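Local coordinates for protein 336aa long hypothetical dTDP-glucose 4,6-dehydratase (Pyrococcus horikoshii, PDB 2HUN) that binds NAD and probably catalyses the dehydration of dTDP-glucose to dTDP-4-keto-6-deoxyglucose, as expected of a dTDP-glucose 4,6-dehydratase, at residues 41-44 with 45-48; 83-87 with 88-92; 160-163 with 164-168. One frame throughout, in Å; residues are numbered along the deposited sequence.

In the fold
All three contacts are local, between neighbouring stretches of chain in the Rossmann-type NAD-binding part of the protein, and none touches another. Interaction 1 is a loop after strand 31-36, and interaction 2 a loop after strand 78-81 running into helix 88-93. Both are partly buried and reach the same NAD; the nearest atoms of the two contacts are about 7 Å apart. Their chemistry is polar: an Asx turn and beta turns in 41-48, a histidine N-cap with a salt bridge in 83-92. Interaction 3 is the buried one, a length of helix 150-168 held by main-chain bonds, a threonine hydroxyl and an apolar leucine-tryptophan pair. Interactions 2 and 3 both border the second subunit, which interaction 1 does not touch.

Interaction 1. Residues 41-44 with 45-48; sequences GSNP and ANLK. With NAD (nicotinamide-adenine-dinucleotide), chain C.
Asn43 holds the next turn with two carbonyl groups, its own main-chain C=O and that of its side-chain amide, and both are met from above their planes. With CG anti to the backbone N (chi1 -167°), OD1 comes round beside the main chain and accepts from Ala45 N at 3.2 Å, which makes an Asx turn with Pro44 in the middle. Asn43 O takes Asn46 N at 2.8 Å, closing a type I beta turn over the same residues. The chain keeps winding: Leu47 N bonds to Pro44 O at 3.2 Å, again from above the carbonyl plane.

The Asn46 side chain lies across that of Asn43 at about a right angle, amide planes 52° apart, with OD1 against Asn43 CB at 3.3 Å. What fixes this amide lies outside the turn: OD1 accepts from Trp317 NE1, while ND2 makes weak bonds to Ser17 OG and Gly13 O. Main-chain hydrogen bonding of Asn43 with Met12 ties the 41-48 loop, which follows strand 31-36 of the Rossmann sheet, to the glycine-rich NAD-binding turn before helix 14-26.

Its first residues border the cofactor directly. Gly41 has a positive phi of 93°, and a CB on it would run into NAD O1A. At Ser42 the hydroxyl bonds back to Gly39 O, and CB sits 3.3 Å from ribose O3B of NAD.

Interaction 2. Residues 83-87 with 88-92; sequences AAESH and VDRSI. With NAD (nicotinamide-adenine-dinucleotide), chain C.
Torsions bring His87, Arg90 and Glu85 together: chi1 of His87 (-168°) turns CG away from the main-chain N, laying the imidazole beside the first helical turn, where the Arg90 chain up to CD passes over it, and a bend at chi3 of Arg90 (50°) carries the guanidinium on toward Glu85. ND1 of His87 accepts from Arg90 N at 2.9 Å, the donor lying close to the ring plane. Arg90 CD rests over one ring face, 3.5 Å from the centroid, in a CH-pi contact, and the guanidinium is turned perpendicular to the imidazole. Beyond the bend, Arg90 NH2 meets Glu85 OE1 at 3.3 Å in a salt bridge; the oxygen lies in the guanidinium plane, whereas the nitrogen comes from above the carboxylate. Glu85 has a second charged partner, since OE2 pairs with Lys37.

His87 is thus the N-cap of helix 88-93, at the point where the loop after strand 78-81 of the Rossmann fold leaves NAD. The loop's earlier residues line the cofactor: Ala83 CB packs 3.6 Å from adenine C4A, and Ala84 O lies 3.2 Å from C8A. The Tyr40 ring meets that of His87 nearly perpendicularly. Main-chain winding begins with Ser91 N on His87 O at 2.9 Å. At the first helical residue, Val88 O takes two donors, Ile92 N and the Ser91 hydroxyl, whose OG sits in the carbonyl plane, on a lone pair, at 2.5 Å.

Interaction 3. Residues 160-163 with 164-168; sequences MLVL and GWTRT
Leu161 and Trp165 lie side by side on one flank of helix 150-168, pointing the same way, with Leu161 CD2 3.9 Å from Trp165 CZ3 on the six-membered ring. Here the alpha-helical i to i+4 spacing does the work: Trp165 N bonds to Leu161 O at 2.8 Å, almost straight (175°), and the same carbonyl oxygen sits 3.3 Å from Trp165 CE3. One residue further on, Val162 O is gripped twice by Thr166. The hydroxyl OG1 donates at 2.7 Å and the amide N at 3.0 Å, reaching the oxygen from opposite faces of its plane. A chi1 of -66° makes this possible, setting OG1 beside its own backbone N. The buried hydroxyl thus finds its acceptor within the helix.

The next shell fixes the indole. NE1 of Trp165 donates to Glu111 OE1 on helix 96-116, and Leu110 of that helix packs on both Trp165 and Leu161. Pro95 of the second subunit also packs on Trp165. A leucine in place of Trp165 would probably leave Glu111 without its indole donor and open a gap between Leu161, Leu110 and the neighbouring subunit.

On another side, Val162 and Leu163 rest against Ile175 of strand 172-182 in the Rossmann sheet, and Val162 also meets Phe122 and His124 of strand 121-127. The packing on helix 96-116, with the second subunit bordering helix 150-168, is consistent with the four-helix interface of many short-chain dehydrogenases. The same helix carries Tyr151 and Lys155, which bind NAD. At its end, Thr168 OG1 has two acceptors within reach, Ser148 O of the second subunit and, at 2.9 Å, Gly164 O of its own helix.

Interaction 1. Residues 41-44 with 45-48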
ATOM      1  N   GLY A  41       2.389  21.677  -9.458  1.00 31.60           N
ATOM      2  CA  GLY A  41       2.058  21.088 -10.742  1.00 28.29           C
ATOM      3  C   GLY A  41       0.830  21.644 -11.438  1.00 27.79           C
ATOM      4  O   GLY A  41       0.680  21.480 -12.646  1.00 25.92           O
ATOM      5  N   SER A  42      -0.050  22.302 -10.691  1.00 26.44           N
ATOM      6  CA  SER A  42      -1.264  22.853 -11.280  1.00 27.18           C
ATOM      7  C   SER A  42      -0.986  24.090 -12.126  1.00 28.48           C
ATOM      8  O   SER A  42      -0.052  24.844 -11.868  1.00 28.78           O
ATOM      9  CB  SER A  42      -2.277  23.210 -10.185  1.00 28.51           C
ATOM     10  OG  SER A  42      -1.809  24.273  -9.372  1.00 27.45           O
ATOM     11  N   ASN A  43      -1.811  24.292 -13.143  1.00 29.84           N
ATOM     12  CA  ASN A  43      -1.667  25.443 -14.018  1.00 29.75           C
ATOM     13  C   ASN A  43      -3.011  25.761 -14.669  1.00 29.97           C
ATOM     14  O   ASN A  43      -3.404  25.121 -15.646  1.00 28.75           O
ATOM     15  CB  ASN A  43      -0.614  25.166 -15.097  1.00 31.62           C
ATOM     16  CG  ASN A  43      -0.199  26.425 -15.840  1.00 34.91           C
ATOM     17  OD1 ASN A  43      -0.787  27.495 -15.660  1.00 35.47           O
ATOM     18  ND2 ASN A  43       0.821  26.302 -16.679  1.00 35.53           N
ATOM     19  N   PRO A  44      -3.737  26.751 -14.121  1.00 29.75           N
ATOM     20  CA  PRO A  44      -5.046  27.178 -14.630  1.00 30.16           C
ATOM     21  C   PRO A  44      -5.024  27.456 -16.131  1.00 30.60           C
ATOM     22  O   PRO A  44      -6.042  27.328 -16.813  1.00 29.92           O
ATOM     23  CB  PRO A  44      -5.331  28.443 -13.826  1.00 30.23           C
ATOM     24  CG  PRO A  44      -4.661  28.160 -12.520  1.00 31.03           C
ATOM     25  CD  PRO A  44      -3.344  27.559 -12.952  1.00 30.38           C
ATOM     26  N   ALA A  45      -3.857  27.841 -16.638  1.00 30.53           N
ATOM     27  CA  ALA A  45      -3.706  28.145 -18.056  1.00 32.10           C
ATOM     28  C   ALA A  45      -3.962  26.912 -18.917  1.00 32.84           C
ATOM     29  O   ALA A  45      -4.340  27.027 -20.083  1.00 31.82           O
ATOM     30  CB  ALA A  45      -2.304  28.701 -18.326  1.00 32.46           C
ATOM     31  N   ASN A  46      -3.759  25.734 -18.335  1.00 32.68           N
ATOM     32  CA  ASN A  46      -3.974  24.478 -19.044  1.00 31.90           C
ATOM     33  C   ASN A  46      -5.389  24.369 -19.597  1.00 32.32           C
ATOM     34  O   ASN A  46      -5.592  23.829 -20.680  1.00 32.21           O
ATOM     35  CB  ASN A  46      -3.744  23.286 -18.110  1.00 31.35           C
ATOM     36  CG  ASN A  46      -2.304  23.130 -17.697  1.00 30.27           C
ATOM     37  OD1 ASN A  46      -1.447  23.923 -18.074  1.00 30.99           O
ATOM     38  ND2 ASN A  46      -2.029  22.095 -16.906  1.00 30.55           N
ATOM     39  N   LEU A  47      -6.364  24.885 -18.853  1.00 33.09           N
ATOM     40  CA  LEU A  47      -7.761  24.787 -19.266  1.00 34.76           C
ATOM     41  C   LEU A  47      -8.512  26.112 -19.391  1.00 38.05           C
ATOM     42  O   LEU A  47      -9.746  26.119 -19.380  1.00 37.24           O
ATOM     43  CB  LEU A  47      -8.520  23.893 -18.275  1.00 32.52           C
ATOM     44  CG  LEU A  47      -8.051  22.442 -18.125  1.00 32.11           C
ATOM     45  CD1 LEU A  47      -8.771  21.774 -16.968  1.00 30.11           C
ATOM     46  CD2 LEU A  47      -8.307  21.698 -19.422  1.00 29.52           C
ATOM     47  N   LYS A  48      -7.797  27.225 -19.523  1.00 39.76           N
ATOM     48  CA  LYS A  48      -8.477  28.511 -19.602  1.00 42.56           C
ATOM     49  C   LYS A  48      -9.477  28.649 -20.742  1.00 43.78           C
ATOM     50  O   LYS A  48     -10.490  29.325 -20.588  1.00 45.10           O
ATOM     51  CB  LYS A  48      -7.471  29.665 -19.645  1.00 43.65           C
ATOM     52  CG  LYS A  48      -6.721  29.853 -20.946  1.00 45.27           C
ATOM     53  CD  LYS A  48      -5.864  31.108 -20.840  1.00 47.85           C
ATOM     54  CE  LYS A  48      -5.112  31.415 -22.125  1.00 48.64           C
ATOM     55  NZ  LYS A  48      -4.246  32.615 -21.950  1.00 49.37           N
TER
HETATM   56  PA  NAD C 801       0.837  17.090 -11.831  1.00 29.81           P
HETATM   57  O1A NAD C 801       1.773  17.321 -10.720  1.00 30.66           O
HETATM   58  O2A NAD C 801       1.041  17.801 -13.124  1.00 28.28           O
HETATM   59  O5B NAD C 801      -0.626  17.482 -11.304  1.00 29.61           O
HETATM   60  C5B NAD C 801      -1.214  16.933 -10.114  1.00 25.98           C
HETATM   61  C4B NAD C 801      -2.533  17.703  -9.963  1.00 25.67           C
HETATM   62  O4B NAD C 801      -3.268  17.217  -8.824  1.00 26.08           O
HETATM   63  C3B NAD C 801      -2.275  19.218  -9.720  1.00 23.84           C
HETATM   64  O3B NAD C 801      -3.143  20.011 -10.546  1.00 25.94           O
HETATM   65  C2B NAD C 801      -2.496  19.368  -8.203  1.00 26.35           C
HETATM   66  O2B NAD C 801      -2.890  20.661  -7.743  1.00 24.19           O
HETATM   67  C1B NAD C 801      -3.543  18.288  -7.926  1.00 26.08           C
HETATM   68  N9A NAD C 801      -3.523  17.767  -6.542  1.00 26.35           N
HETATM   69  C8A NAD C 801      -2.485  17.256  -5.855  1.00 29.07           C
HETATM   70  N7A NAD C 801      -2.894  16.901  -4.638  1.00 27.53           N
HETATM   71  C5A NAD C 801      -4.190  17.178  -4.531  1.00 25.53           C
HETATM   72  C6A NAD C 801      -5.165  17.038  -3.505  1.00 26.02           C
HETATM   73  N6A NAD C 801      -4.895  16.535  -2.308  1.00 25.53           N
HETATM   74  N1A NAD C 801      -6.480  17.469  -3.801  1.00 25.38           N
HETATM   75  C2A NAD C 801      -6.786  18.012  -5.058  1.00 25.20           C
HETATM   76  N3A NAD C 801      -5.865  18.146  -6.023  1.00 26.48           N
HETATM   77  C4A NAD C 801      -4.599  17.733  -5.756  1.00 25.68           C
HETATM   78  O3  NAD C 801       1.034  15.552 -12.179  1.00 28.75           O
HETATM   79  PN  NAD C 801       0.472  14.539 -13.257  1.00 27.11           P
HETATM   80  O1N NAD C 801       1.722  14.088 -13.936  1.00 26.85           O
HETATM   81  O2N NAD C 801      -0.526  15.166 -14.147  1.00 24.88           O
HETATM   82  O5D NAD C 801      -0.051  13.272 -12.400  1.00 28.72           O
HETATM   83  C5D NAD C 801      -1.383  12.756 -12.461  1.00 26.52           C
HETATM   84  C4D NAD C 801      -1.392  11.322 -11.873  1.00 27.11           C
HETATM   85  O4D NAD C 801      -0.727  10.404 -12.757  1.00 24.92           O
HETATM   86  C3D NAD C 801      -0.707  11.241 -10.503  1.00 26.37           C
HETATM   87  O3D NAD C 801      -1.520  10.410  -9.634  1.00 26.82           O
HETATM   88  C2D NAD C 801       0.664  10.583 -10.825  1.00 25.82           C
HETATM   89  O2D NAD C 801       1.125   9.835  -9.696  1.00 27.39           O
HETATM   90  C1D NAD C 801       0.318   9.727 -12.033  1.00 26.83           C
HETATM   91  N1N NAD C 801       1.441   9.460 -12.954  1.00 27.36           N
HETATM   92  C2N NAD C 801       2.055  10.493 -13.740  1.00 27.12           C
HETATM   93  C3N NAD C 801       3.111  10.151 -14.602  1.00 28.60           C
HETATM   94  C7N NAD C 801       3.811  11.209 -15.487  1.00 28.92           C
HETATM   95  O7N NAD C 801       4.610  10.827 -16.352  1.00 28.14           O
HETATM   96  N7N NAD C 801       3.532  12.495 -15.316  1.00 24.58           N
HETATM   97  C4N NAD C 801       3.560   8.809 -14.686  1.00 27.77           C
HETATM   98  C5N NAD C 801       2.946   7.808 -13.903  1.00 28.23           C
HETATM   99  C6N NAD C 801       1.886   8.119 -13.036  1.00 27.58           C

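Interaction 2. Residues 83-87 with 88-92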
ATOM      1  N   ALA A  83      -5.456  13.315  -8.998  1.00 22.71           N
ATOM      2  CA  ALA A  83      -4.861  14.124  -7.941  1.00 22.63           C
ATOM      3  C   ALA A  83      -3.829  13.398  -7.077  1.00 23.67           C
ATOM      4  O   ALA A  83      -4.101  12.332  -6.512  1.00 22.94           O
ATOM      5  CB  ALA A  83      -5.958  14.704  -7.056  1.00 21.08           C
ATOM      6  N   ALA A  84      -2.650  14.000  -6.956  1.00 23.29           N
ATOM      7  CA  ALA A  84      -1.572  13.426  -6.159  1.00 24.08           C
ATOM      8  C   ALA A  84      -0.371  14.360  -6.119  1.00 23.52           C
ATOM      9  O   ALA A  84      -0.245  15.250  -6.959  1.00 23.25           O
ATOM     10  CB  ALA A  84      -1.141  12.077  -6.753  1.00 23.30           C
ATOM     11  N   GLU A  85       0.491  14.149  -5.129  1.00 24.71           N
ATOM     12  CA  GLU A  85       1.744  14.894  -4.973  1.00 28.13           C
ATOM     13  C   GLU A  85       2.746  13.902  -5.567  1.00 30.32           C
ATOM     14  O   GLU A  85       2.807  12.746  -5.123  1.00 30.26           O
ATOM     15  CB  GLU A  85       2.054  15.125  -3.496  1.00 27.44           C
ATOM     16  CG  GLU A  85       1.270  16.265  -2.846  1.00 28.73           C
ATOM     17  CD  GLU A  85       1.715  17.639  -3.340  1.00 30.82           C
ATOM     18  OE1 GLU A  85       2.867  17.774  -3.810  1.00 30.78           O
ATOM     19  OE2 GLU A  85       0.918  18.593  -3.246  1.00 31.83           O
ATOM     20  N   SER A  86       3.530  14.327  -6.552  1.00 32.21           N
ATOM     21  CA  SER A  86       4.440  13.385  -7.213  1.00 35.10           C
ATOM     22  C   SER A  86       5.912  13.742  -7.348  1.00 36.01           C
ATOM     23  O   SER A  86       6.628  13.123  -8.133  1.00 37.55           O
ATOM     24  CB  SER A  86       3.908  13.082  -8.612  1.00 35.00           C
ATOM     25  OG  SER A  86       3.853  14.271  -9.382  1.00 34.80           O
ATOM     26  N   HIS A  87       6.370  14.723  -6.584  1.00 36.41           N
ATOM     27  CA  HIS A  87       7.764  15.138  -6.670  1.00 39.34           C
ATOM     28  C   HIS A  87       8.643  14.303  -5.743  1.00 38.73           C
ATOM     29  O   HIS A  87       8.715  14.568  -4.546  1.00 39.48           O
ATOM     30  CB  HIS A  87       7.874  16.612  -6.293  1.00 42.24           C
ATOM     31  CG  HIS A  87       9.197  17.219  -6.611  1.00 44.78           C
ATOM     32  ND1 HIS A  87      10.339  16.949  -5.880  1.00 46.06           N
ATOM     33  CD2 HIS A  87       9.562  18.107  -7.557  1.00 47.84           C
ATOM     34  CE1 HIS A  87      11.343  17.657  -6.368  1.00 48.50           C
ATOM     35  NE2 HIS A  87      10.897  18.371  -7.385  1.00 48.61           N
ATOM     36  N   VAL A  88       9.330  13.310  -6.309  1.00 37.69           N
ATOM     37  CA  VAL A  88      10.181  12.416  -5.534  1.00 37.79           C
ATOM     38  C   VAL A  88      11.053  13.098  -4.478  1.00 36.83           C
ATOM     39  O   VAL A  88      10.862  12.865  -3.290  1.00 35.63           O
ATOM     40  CB  VAL A  88      11.076  11.564  -6.459  1.00 37.50           C
ATOM     41  CG1 VAL A  88      11.917  10.611  -5.626  1.00 37.24           C
ATOM     42  CG2 VAL A  88      10.208  10.777  -7.429  1.00 37.35           C
ATOM     43  N   ASP A  89      12.004  13.936  -4.890  1.00 36.90           N
ATOM     44  CA  ASP A  89      12.875  14.593  -3.915  1.00 37.82           C
ATOM     45  C   ASP A  89      12.085  15.310  -2.833  1.00 36.70           C
ATOM     46  O   ASP A  89      12.492  15.337  -1.672  1.00 36.47           O
ATOM     47  CB  ASP A  89      13.830  15.573  -4.601  1.00 40.93           C
ATOM     48  CG  ASP A  89      14.880  14.868  -5.428  1.00 42.89           C
ATOM     49  OD1 ASP A  89      15.310  13.769  -5.020  1.00 45.94           O
ATOM     50  OD2 ASP A  89      15.283  15.411  -6.474  1.00 45.35           O
ATOM     51  N   ARG A  90      10.957  15.898  -3.213  1.00 36.42           N
ATOM     52  CA  ARG A  90      10.116  16.580  -2.243  1.00 36.72           C
ATOM     53  C   ARG A  90       9.501  15.564  -1.271  1.00 35.61           C
ATOM     54  O   ARG A  90       9.258  15.888  -0.106  1.00 35.98           O
ATOM     55  CB  ARG A  90       9.012  17.369  -2.959  1.00 39.21           C
ATOM     56  CG  ARG A  90       9.411  18.801  -3.314  1.00 44.27           C
ATOM     57  CD  ARG A  90       8.482  19.428  -4.348  1.00 46.78           C
ATOM     58  NE  ARG A  90       7.070  19.294  -4.028  1.00 49.38           N
ATOM     59  CZ  ARG A  90       6.425  20.127  -3.225  1.00 50.18           C
ATOM     60  NH1 ARG A  90       7.080  21.143  -2.679  1.00 48.85           N
ATOM     61  NH2 ARG A  90       5.136  19.946  -2.968  1.00 48.78           N
ATOM     62  N   SER A  91       9.263  14.337  -1.744  1.00 33.62           N
ATOM     63  CA  SER A  91       8.671  13.302  -0.886  1.00 31.73           C
ATOM     64  C   SER A  91       9.683  12.796   0.139  1.00 31.21           C
ATOM     65  O   SER A  91       9.312  12.363   1.225  1.00 31.55           O
ATOM     66  CB  SER A  91       8.125  12.128  -1.728  1.00 31.03           C
ATOM     67  OG  SER A  91       9.149  11.300  -2.257  1.00 26.48           O
ATOM     68  N   ILE A  92      10.966  12.871  -0.202  1.00 32.53           N
ATOM     69  CA  ILE A  92      12.017  12.432   0.708  1.00 32.55           C
ATOM     70  C   ILE A  92      12.233  13.457   1.823  1.00 33.18           C
ATOM     71  O   ILE A  92      12.524  13.092   2.959  1.00 32.97           O
ATOM     72  CB  ILE A  92      13.343  12.201  -0.051  1.00 33.30           C
ATOM     73  CG1 ILE A  92      13.144  11.085  -1.079  1.00 32.12           C
ATOM     74  CG2 ILE A  92      14.468  11.846   0.929  1.00 33.83           C
ATOM     75  CD1 ILE A  92      14.329  10.838  -1.978  1.00 33.57           C
TER
HETATM   76  PA  NAD C 801       0.837  17.090 -11.831  1.00 29.81           P
HETATM   77  O1A NAD C 801       1.773  17.321 -10.720  1.00 30.66           O
HETATM   78  O2A NAD C 801       1.041  17.801 -13.124  1.00 28.28           O
HETATM   79  O5B NAD C 801      -0.626  17.482 -11.304  1.00 29.61           O
HETATM   80  C5B NAD C 801      -1.214  16.933 -10.114  1.00 25.98           C
HETATM   81  C4B NAD C 801      -2.533  17.703  -9.963  1.00 25.67           C
HETATM   82  O4B NAD C 801      -3.268  17.217  -8.824  1.00 26.08           O
HETATM   83  C3B NAD C 801      -2.275  19.218  -9.720  1.00 23.84           C
HETATM   84  O3B NAD C 801      -3.143  20.011 -10.546  1.00 25.94           O
HETATM   85  C2B NAD C 801      -2.496  19.368  -8.203  1.00 26.35           C
HETATM   86  O2B NAD C 801      -2.890  20.661  -7.743  1.00 24.19           O
HETATM   87  C1B NAD C 801      -3.543  18.288  -7.926  1.00 26.08           C
HETATM   88  N9A NAD C 801      -3.523  17.767  -6.542  1.00 26.35           N
HETATM   89  C8A NAD C 801      -2.485  17.256  -5.855  1.00 29.07           C
HETATM   90  N7A NAD C 801      -2.894  16.901  -4.638  1.00 27.53           N
HETATM   91  C5A NAD C 801      -4.190  17.178  -4.531  1.00 25.53           C
HETATM   92  C6A NAD C 801      -5.165  17.038  -3.505  1.00 26.02           C
HETATM   93  N6A NAD C 801      -4.895  16.535  -2.308  1.00 25.53           N
HETATM   94  N1A NAD C 801      -6.480  17.469  -3.801  1.00 25.38           N
HETATM   95  C2A NAD C 801      -6.786  18.012  -5.058  1.00 25.20           C
HETATM   96  N3A NAD C 801      -5.865  18.146  -6.023  1.00 26.48           N
HETATM   97  C4A NAD C 801      -4.599  17.733  -5.756  1.00 25.68           C
HETATM   98  O3  NAD C 801       1.034  15.552 -12.179  1.00 28.75           O
HETATM   99  PN  NAD C 801       0.472  14.539 -13.257  1.00 27.11           P
HETATM  100  O1N NAD C 801       1.722  14.088 -13.936  1.00 26.85           O
HETATM  101  O2N NAD C 801      -0.526  15.166 -14.147  1.00 24.88           O
HETATM  102  O5D NAD C 801      -0.051  13.272 -12.400  1.00 28.72           O
HETATM  103  C5D NAD C 801      -1.383  12.756 -12.461  1.00 26.52           C
HETATM  104  C4D NAD C 801      -1.392  11.322 -11.873  1.00 27.11           C
HETATM  105  O4D NAD C 801      -0.727  10.404 -12.757  1.00 24.92           O
HETATM  106  C3D NAD C 801      -0.707  11.241 -10.503  1.00 26.37           C
HETATM  107  O3D NAD C 801      -1.520  10.410  -9.634  1.00 26.82           O
HETATM  108  C2D NAD C 801       0.664  10.583 -10.825  1.00 25.82           C
HETATM  109  O2D NAD C 801       1.125   9.835  -9.696  1.00 27.39           O
HETATM  110  C1D NAD C 801       0.318   9.727 -12.033  1.00 26.83           C
HETATM  111  N1N NAD C 801       1.441   9.460 -12.954  1.00 27.36           N
HETATM  112  C2N NAD C 801       2.055  10.493 -13.740  1.00 27.12           C
HETATM  113  C3N NAD C 801       3.111  10.151 -14.602  1.00 28.60           C
HETATM  114  C7N NAD C 801       3.811  11.209 -15.487  1.00 28.92           C
HETATM  115  O7N NAD C 801       4.610  10.827 -16.352  1.00 28.14           O
HETATM  116  N7N NAD C 801       3.532  12.495 -15.316  1.00 24.58           N
HETATM  117  C4N NAD C 801       3.560   8.809 -14.686  1.00 27.77           C
HETATM  118  C5N NAD C 801       2.946   7.808 -13.903  1.00 28.23           C
HETATM  119  C6N NAD C 801       1.886   8.119 -13.036  1.00 27.58           C

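Interaction 3. Residues 160-163 with 164-168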
ATOM      1  N   MET A 160      -3.530  -0.098  -2.499  1.00 18.48           N
ATOM      2  CA  MET A 160      -4.017  -1.132  -1.593  1.00 19.00           C
ATOM      3  C   MET A 160      -5.392  -0.797  -1.007  1.00 22.10           C
ATOM      4  O   MET A 160      -6.255  -1.681  -0.896  1.00 21.65           O
ATOM      5  CB  MET A 160      -3.002  -1.382  -0.459  1.00 18.91           C
ATOM      6  CG  MET A 160      -1.654  -1.931  -0.925  1.00 20.72           C
ATOM      7  SD  MET A 160      -1.796  -3.386  -2.009  1.00 23.16           S
ATOM      8  CE  MET A 160      -1.765  -2.660  -3.601  1.00 22.13           C
ATOM      9  N   LEU A 161      -5.601   0.466  -0.632  1.00 22.08           N
ATOM     10  CA  LEU A 161      -6.890   0.868  -0.070  1.00 23.51           C
ATOM     11  C   LEU A 161      -7.977   0.681  -1.119  1.00 23.83           C
ATOM     12  O   LEU A 161      -9.056   0.177  -0.820  1.00 23.45           O
ATOM     13  CB  LEU A 161      -6.866   2.332   0.389  1.00 21.10           C
ATOM     14  CG  LEU A 161      -5.841   2.701   1.465  1.00 20.82           C
ATOM     15  CD1 LEU A 161      -6.010   4.167   1.849  1.00 23.39           C
ATOM     16  CD2 LEU A 161      -6.020   1.809   2.676  1.00 21.08           C
ATOM     17  N   VAL A 162      -7.688   1.076  -2.354  1.00 24.19           N
ATOM     18  CA  VAL A 162      -8.668   0.924  -3.421  1.00 24.41           C
ATOM     19  C   VAL A 162      -9.065  -0.538  -3.614  1.00 23.95           C
ATOM     20  O   VAL A 162     -10.243  -0.844  -3.767  1.00 23.80           O
ATOM     21  CB  VAL A 162      -8.146   1.490  -4.757  1.00 24.46           C
ATOM     22  CG1 VAL A 162      -9.117   1.165  -5.877  1.00 24.50           C
ATOM     23  CG2 VAL A 162      -7.985   2.994  -4.643  1.00 24.28           C
ATOM     24  N   LEU A 163      -8.088  -1.439  -3.610  1.00 24.31           N
ATOM     25  CA  LEU A 163      -8.374  -2.859  -3.784  1.00 23.32           C
ATOM     26  C   LEU A 163      -9.267  -3.358  -2.645  1.00 22.70           C
ATOM     27  O   LEU A 163     -10.246  -4.066  -2.874  1.00 22.37           O
ATOM     28  CB  LEU A 163      -7.069  -3.659  -3.816  1.00 21.23           C
ATOM     29  CG  LEU A 163      -6.159  -3.436  -5.036  1.00 21.18           C
ATOM     30  CD1 LEU A 163      -4.855  -4.209  -4.873  1.00 17.37           C
ATOM     31  CD2 LEU A 163      -6.878  -3.876  -6.293  1.00 21.05           C
ATOM     32  N   GLY A 164      -8.932  -2.960  -1.424  1.00 22.03           N
ATOM     33  CA  GLY A 164      -9.692  -3.379  -0.258  1.00 23.91           C
ATOM     34  C   GLY A 164     -11.110  -2.852  -0.195  1.00 24.12           C
ATOM     35  O   GLY A 164     -12.050  -3.613   0.042  1.00 23.71           O
ATOM     36  N   TRP A 165     -11.267  -1.548  -0.388  1.00 23.78           N
ATOM     37  CA  TRP A 165     -12.584  -0.916  -0.350  1.00 23.64           C
ATOM     38  C   TRP A 165     -13.495  -1.454  -1.453  1.00 23.62           C
ATOM     39  O   TRP A 165     -14.689  -1.658  -1.243  1.00 24.02           O
ATOM     40  CB  TRP A 165     -12.442   0.602  -0.485  1.00 20.41           C
ATOM     41  CG  TRP A 165     -12.535   1.355   0.825  1.00 20.71           C
ATOM     42  CD1 TRP A 165     -13.522   2.220   1.198  1.00 21.02           C
ATOM     43  CD2 TRP A 165     -11.592   1.336   1.906  1.00 20.08           C
ATOM     44  NE1 TRP A 165     -13.255   2.745   2.437  1.00 21.17           N
ATOM     45  CE2 TRP A 165     -12.076   2.221   2.897  1.00 21.12           C
ATOM     46  CE3 TRP A 165     -10.384   0.660   2.133  1.00 19.43           C
ATOM     47  CZ2 TRP A 165     -11.394   2.452   4.098  1.00 19.03           C
ATOM     48  CZ3 TRP A 165      -9.706   0.888   3.328  1.00 18.89           C
ATOM     49  CH2 TRP A 165     -10.215   1.778   4.296  1.00 19.64           C
ATOM     50  N   THR A 166     -12.922  -1.694  -2.627  1.00 23.44           N
ATOM     51  CA  THR A 166     -13.680  -2.206  -3.757  1.00 22.84           C
ATOM     52  C   THR A 166     -14.367  -3.533  -3.420  1.00 24.69           C
ATOM     53  O   THR A 166     -15.540  -3.730  -3.741  1.00 22.64           O
ATOM     54  CB  THR A 166     -12.763  -2.399  -4.986  1.00 22.94           C
ATOM     55  OG1 THR A 166     -12.294  -1.121  -5.434  1.00 21.88           O
ATOM     56  CG2 THR A 166     -13.512  -3.087  -6.121  1.00 23.61           C
ATOM     57  N   ARG A 167     -13.633  -4.435  -2.776  1.00 25.09           N
ATOM     58  CA  ARG A 167     -14.167  -5.741  -2.398  1.00 27.41           C
ATOM     59  C   ARG A 167     -15.061  -5.652  -1.169  1.00 28.26           C
ATOM     60  O   ARG A 167     -16.080  -6.332  -1.080  1.00 28.64           O
ATOM     61  CB  ARG A 167     -13.016  -6.722  -2.152  1.00 28.11           C
ATOM     62  CG  ARG A 167     -12.308  -7.136  -3.440  1.00 33.24           C
ATOM     63  CD  ARG A 167     -10.918  -7.719  -3.202  1.00 35.59           C
ATOM     64  NE  ARG A 167     -10.311  -8.128  -4.465  1.00 37.33           N
ATOM     65  CZ  ARG A 167     -10.628  -9.239  -5.121  1.00 40.37           C
ATOM     66  NH1 ARG A 167     -11.544 -10.061  -4.628  1.00 41.36           N
ATOM     67  NH2 ARG A 167     -10.040  -9.522  -6.279  1.00 42.72           N
ATOM     68  N   THR A 168     -14.686  -4.800  -0.223  1.00 27.66           N
ATOM     69  CA  THR A 168     -15.473  -4.649   0.988  1.00 28.11           C
ATOM     70  C   THR A 168     -16.875  -4.108   0.715  1.00 28.75           C
ATOM     71  O   THR A 168     -17.859  -4.648   1.218  1.00 28.66           O
ATOM     72  CB  THR A 168     -14.791  -3.699   1.987  1.00 27.61           C
ATOM     73  OG1 THR A 168     -13.538  -4.253   2.394  1.00 30.01           O
ATOM     74  CG2 THR A 168     -15.670  -3.497   3.210  1.00 27.71           C
TER